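Local coordinates for protein hemolysin BL lytic component L1 (PDB 7NMQ) that probably acts as a lytic component of the three-part, alpha-helical pore-forming enterotoxin haemolysin BL of Bacillus cereus, at residues 177-182 / 267-272; 147-152 / 281-286. All coordinates share one frame; numbering follows the deposited sequence. Where two conformers were deposited one is given.

Interaction 1: residues 177-182 / 267-272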
# COMPACT_ATOMS: atom_id res chain seq x y z
N GLN A 177 7.70 13.86 23.99
CA GLN A 177 6.98 12.67 23.47
C GLN A 177 5.67 13.12 22.84
O GLN A 177 5.35 12.67 21.73
CB GLN A 177 6.70 11.67 24.59
CG GLN A 177 5.85 10.52 24.09
CD GLN A 177 5.36 9.68 25.23
OE1 GLN A 177 6.09 9.43 26.18
NE2 GLN A 177 4.13 9.22 25.15
N ALA A 178 4.91 13.98 23.52
CA ALA A 178 3.58 14.40 23.03
C ALA A 178 3.77 15.18 21.73
O ALA A 178 2.95 15.01 20.81
CB ALA A 178 2.90 15.22 24.09
N GLU A 179 4.84 15.98 21.64
CA GLU A 179 5.10 16.82 20.43
C GLU A 179 5.35 15.90 19.24
O GLU A 179 4.78 16.12 18.16
CB GLU A 179 6.29 17.76 20.61
CG GLU A 179 6.54 18.69 19.45
CD GLU A 179 7.65 19.70 19.66
OE1 GLU A 179 8.30 19.67 20.72
OE2 GLU A 179 7.90 20.48 18.75
N ILE A 180 6.21 14.89 19.42
CA ILE A 180 6.48 13.92 18.32
C ILE A 180 5.17 13.26 17.88
O ILE A 180 4.90 13.23 16.69
CB ILE A 180 7.51 12.87 18.75
CG1 ILE A 180 8.87 13.56 18.95
CG2 ILE A 180 7.57 11.71 17.76
CD1 ILE A 180 9.25 14.49 17.83
N GLU A 181 4.42 12.72 18.83
CA GLU A 181 3.18 11.97 18.51
C GLU A 181 2.24 12.88 17.70
O GLU A 181 1.69 12.42 16.68
CB GLU A 181 2.49 11.50 19.79
CG GLU A 181 3.20 10.34 20.44
CD GLU A 181 2.83 10.01 21.89
OE1 GLU A 181 2.21 10.88 22.56
OE2 GLU A 181 3.24 8.92 22.38
N GLN A 182 2.11 14.13 18.10
CA GLN A 182 1.26 15.08 17.35
C GLN A 182 1.82 15.33 15.95
O GLN A 182 1.03 15.36 14.99
CB GLN A 182 1.08 16.42 18.08
CG GLN A 182 0.08 17.34 17.39
CD GLN A 182 -1.30 16.72 17.20
OE1 GLN A 182 -2.07 16.57 18.14
NE2 GLN A 182 -1.63 16.35 15.97
N GLY A 267 13.73 16.41 12.42
CA GLY A 267 15.20 16.43 12.38
C GLY A 267 15.75 17.53 13.26
O GLY A 267 16.79 17.29 13.94
N GLU A 268 15.13 18.69 13.28
CA GLU A 268 15.57 19.84 14.10
C GLU A 268 15.48 19.48 15.58
O GLU A 268 16.40 19.77 16.35
CB GLU A 268 14.72 21.08 13.82
CG GLU A 268 14.98 21.76 12.50
CD GLU A 268 14.27 23.10 12.35
OE1 GLU A 268 13.29 23.37 13.13
OE2 GLU A 268 14.69 23.90 11.47
N LEU A 269 14.39 18.84 16.01
CA LEU A 269 14.24 18.43 17.42
C LEU A 269 15.40 17.49 17.79
O LEU A 269 15.93 17.54 18.94
CB LEU A 269 12.90 17.74 17.64
CG LEU A 269 11.72 18.68 17.60
CD1 LEU A 269 10.43 17.89 17.63
CD2 LEU A 269 11.76 19.67 18.77
N SER A 270 15.70 16.54 16.91
CA SER A 270 16.77 15.54 17.16
C SER A 270 18.14 16.22 17.23
O SER A 270 18.95 15.89 18.12
CB SER A 270 16.74 14.50 16.07
OG SER A 270 15.65 13.63 16.24
N MET A 271 18.43 17.16 16.32
CA MET A 271 19.76 17.86 16.29
C MET A 271 20.04 18.54 17.62
O MET A 271 21.20 18.54 18.07
CB MET A 271 19.75 18.94 15.20
CG MET A 271 20.01 18.37 13.89
SD MET A 271 19.71 19.60 12.62
CE MET A 271 19.75 18.55 11.16
N LYS A 272 19.01 19.15 18.20
CA LYS A 272 19.20 19.97 19.42
C LYS A 272 19.15 19.13 20.69
O LYS A 272 19.58 19.64 21.74
CB LYS A 272 18.23 21.15 19.42
CG LYS A 272 16.84 20.90 19.97
CD LYS A 272 16.00 22.15 19.87
CE LYS A 272 14.53 21.89 20.15
NZ LYS A 272 13.69 22.93 19.51
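Ile180 and Leu269 mark the nearest backbone approach of two helix segments, 177-182 and 267-272, which run in roughly opposite directions with the two CA atoms 9.0 Å apart. At that spacing only the ends of side chains meet, and the shared surface is small, 123 Å². Leu269 points toward the opposite helix and supplies both methyls. Its CG stands beside the backbone N (chi1 -72°), and in the Ile180 conformer described CD1 lies 3.6 Å from CD1 of Ile180, the two side chains passing alongside one another, pointing opposite ways. Glu179 reaches over with CG anti to its N (chi1 -177°) and an extended chain that brings the carboxylate against the two methyls of Leu269: OE2 is 3.8 Å from Leu269 CD1 and 3.9 Å from Leu269 CD2. Lys272 NZ stays 6.3 Å from Glu179 OE2, too far for an ion pair, and Lys265 makes a weak, long one with the same oxygen. On another face of helix 173-200, Glu181 OE2 forms a salt bridge with Lys287 and, in the Gln177 conformer described, accepts a bent bond (142°) from Gln177 NE2 at 2.9 Å, on the syn side and tilted out of the carboxylate plane. Helix 275-325 packs against both segments, Leu281 touching Ile180 and Ser270. With nothing directional across it, the join at this end of the bundle rests on van der Waals contact of Leu269 with Ile180 and with the partly exposed Glu179 carboxylate; the two lysines, at long range, may moderate its charge without pairing closely.

Interaction 2: residues 147-152 / 281-286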
# COMPACT_ATOMS: atom_id res chain seq x y z
N THR A 147 2.99 -4.04 19.70
CA THR A 147 2.53 -4.00 21.09
C THR A 147 3.72 -4.27 22.03
O THR A 147 3.79 -3.66 23.08
CB THR A 147 1.37 -4.94 21.37
OG1 THR A 147 1.72 -6.25 20.98
CG2 THR A 147 0.18 -4.54 20.55
N ASP A 148 4.61 -5.18 21.67
CA ASP A 148 5.83 -5.48 22.47
C ASP A 148 6.65 -4.20 22.62
O ASP A 148 7.05 -3.83 23.75
CB ASP A 148 6.75 -6.46 21.76
CG ASP A 148 6.30 -7.90 21.75
OD1 ASP A 148 5.48 -8.25 22.60
OD2 ASP A 148 6.87 -8.68 20.96
N PHE A 149 6.87 -3.52 21.51
CA PHE A 149 7.66 -2.28 21.48
C PHE A 149 6.96 -1.20 22.29
O PHE A 149 7.59 -0.57 23.18
CB PHE A 149 7.91 -1.88 20.04
CG PHE A 149 8.83 -0.71 19.89
CD1 PHE A 149 10.19 -0.90 19.94
CD2 PHE A 149 8.35 0.57 19.75
CE1 PHE A 149 11.06 0.17 19.77
CE2 PHE A 149 9.20 1.63 19.60
CZ PHE A 149 10.55 1.42 19.56
N LYS A 150 5.66 -0.98 22.07
CA LYS A 150 4.91 0.05 22.80
C LYS A 150 5.03 -0.25 24.29
O LYS A 150 5.23 0.69 25.07
CB LYS A 150 3.43 0.03 22.40
CG LYS A 150 2.54 0.96 23.19
CD LYS A 150 1.14 1.12 22.57
CE LYS A 150 0.13 1.67 23.56
NZ LYS A 150 0.48 3.06 23.92
N ASN A 151 4.87 -1.49 24.72
CA ASN A 151 4.94 -1.82 26.17
C ASN A 151 6.35 -1.54 26.71
O ASN A 151 6.46 -1.01 27.82
CB ASN A 151 4.47 -3.25 26.39
CG ASN A 151 4.47 -3.58 27.86
OD1 ASN A 151 3.78 -2.93 28.62
ND2 ASN A 151 5.33 -4.48 28.27
N ASN A 152 7.40 -1.82 25.96
CA ASN A 152 8.77 -1.63 26.48
C ASN A 152 9.05 -0.14 26.49
O ASN A 152 9.77 0.33 27.41
CB ASN A 152 9.78 -2.39 25.65
CG ASN A 152 9.78 -3.88 25.88
OD1 ASN A 152 9.92 -4.68 24.94
ND2 ASN A 152 9.69 -4.26 27.12
N LEU A 281 12.86 10.69 21.23
CA LEU A 281 12.42 11.02 19.87
C LEU A 281 12.42 9.75 19.03
O LEU A 281 11.43 9.50 18.28
CB LEU A 281 13.34 12.08 19.28
CG LEU A 281 13.08 13.47 19.81
CD1 LEU A 281 14.20 14.41 19.48
CD2 LEU A 281 11.78 14.03 19.36
N SER A 282 13.51 9.02 19.02
CA SER A 282 13.63 7.90 18.07
C SER A 282 12.65 6.80 18.47
O SER A 282 12.05 6.21 17.57
CB SER A 282 15.05 7.42 17.97
OG SER A 282 15.50 6.85 19.17
N LEU A 283 12.53 6.50 19.75
CA LEU A 283 11.62 5.44 20.18
C LEU A 283 10.18 5.85 19.90
O LEU A 283 9.37 4.95 19.52
CB LEU A 283 11.81 5.14 21.65
CG LEU A 283 13.19 4.56 21.96
CD1 LEU A 283 13.29 4.43 23.45
CD2 LEU A 283 13.43 3.21 21.27
N THR A 284 9.83 7.10 20.12
CA THR A 284 8.43 7.54 19.91
C THR A 284 8.11 7.48 18.41
O THR A 284 7.05 7.04 18.00
CB THR A 284 8.18 8.92 20.50
OG1 THR A 284 8.52 8.88 21.89
CG2 THR A 284 6.73 9.31 20.36
N ASN A 285 9.03 7.93 17.59
CA ASN A 285 8.92 7.88 16.12
C ASN A 285 8.68 6.43 15.69
O ASN A 285 7.76 6.19 14.90
CB ASN A 285 10.18 8.46 15.49
CG ASN A 285 10.15 8.48 13.98
OD1 ASN A 285 9.33 9.20 13.44
ND2 ASN A 285 11.09 7.80 13.35
N ALA A 286 9.51 5.51 16.17
CA ALA A 286 9.38 4.09 15.81
C ALA A 286 8.02 3.56 16.28
O ALA A 286 7.41 2.77 15.55
CB ALA A 286 10.53 3.29 16.31
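Phe149 turns its CG anti to the backbone N (chi1 -173°), which sends the ring across to helix 275-325, where Leu283, with CG beside its own N (chi1 -65°) and chi2 at 175°, brings CD2 to the outer end of the ring. This is helix-to-helix packing within the elongated alpha-helical bundle of a ClyA-like toxin; helices 107-154 and 275-325 run roughly antiparallel here, and at their nearest Phe149 CA is 8.7 Å from Ala286 CA. Three buried residues carry the contact. The Phe149 and Leu283 side chains are set nearly perpendicular, CZ of Phe149 lying 3.8 Å from CD2 of Leu283. CB of Ala286 lies 3.7 Å from Phe149 CZ, and a small side chain here is consistent with the close approach of the ring to the opposing backbone. Around this trio, Val37 touches Leu283 and Gln34 touches Ala286, while Asn152, one turn along from Phe149, packs on Leu51, Asn54 and Ile55 of helix 45-103. The ring also meets a backbone oxygen at its edge, where the C-H groups probably carry slight positive charge: Leu283 O lies in the ring plane, 3.3 Å from Phe149 CE2.

In the fold
Along the chain the segments come in the order 147-152, 177-182, 267-272 and 281-286, so interaction 1 falls within the span bounded by interaction 2. Their centres are 14 Å apart, on the same side of the chain's centre. Helix 275-325 links them: its segment 281-286 faces helix 107-154 in interaction 2, while Leu281 and Thr284 touch Ile180 of interaction 1, and helix 247-272 directly precedes it. Four helices are thereby packed together near one end of the bundle. The chain between 177-182 and 267-272 includes both predicted transmembrane segments and the two-stranded antiparallel sheet, so interaction 1 joins the helices that lead into and out of this probably membrane-active region.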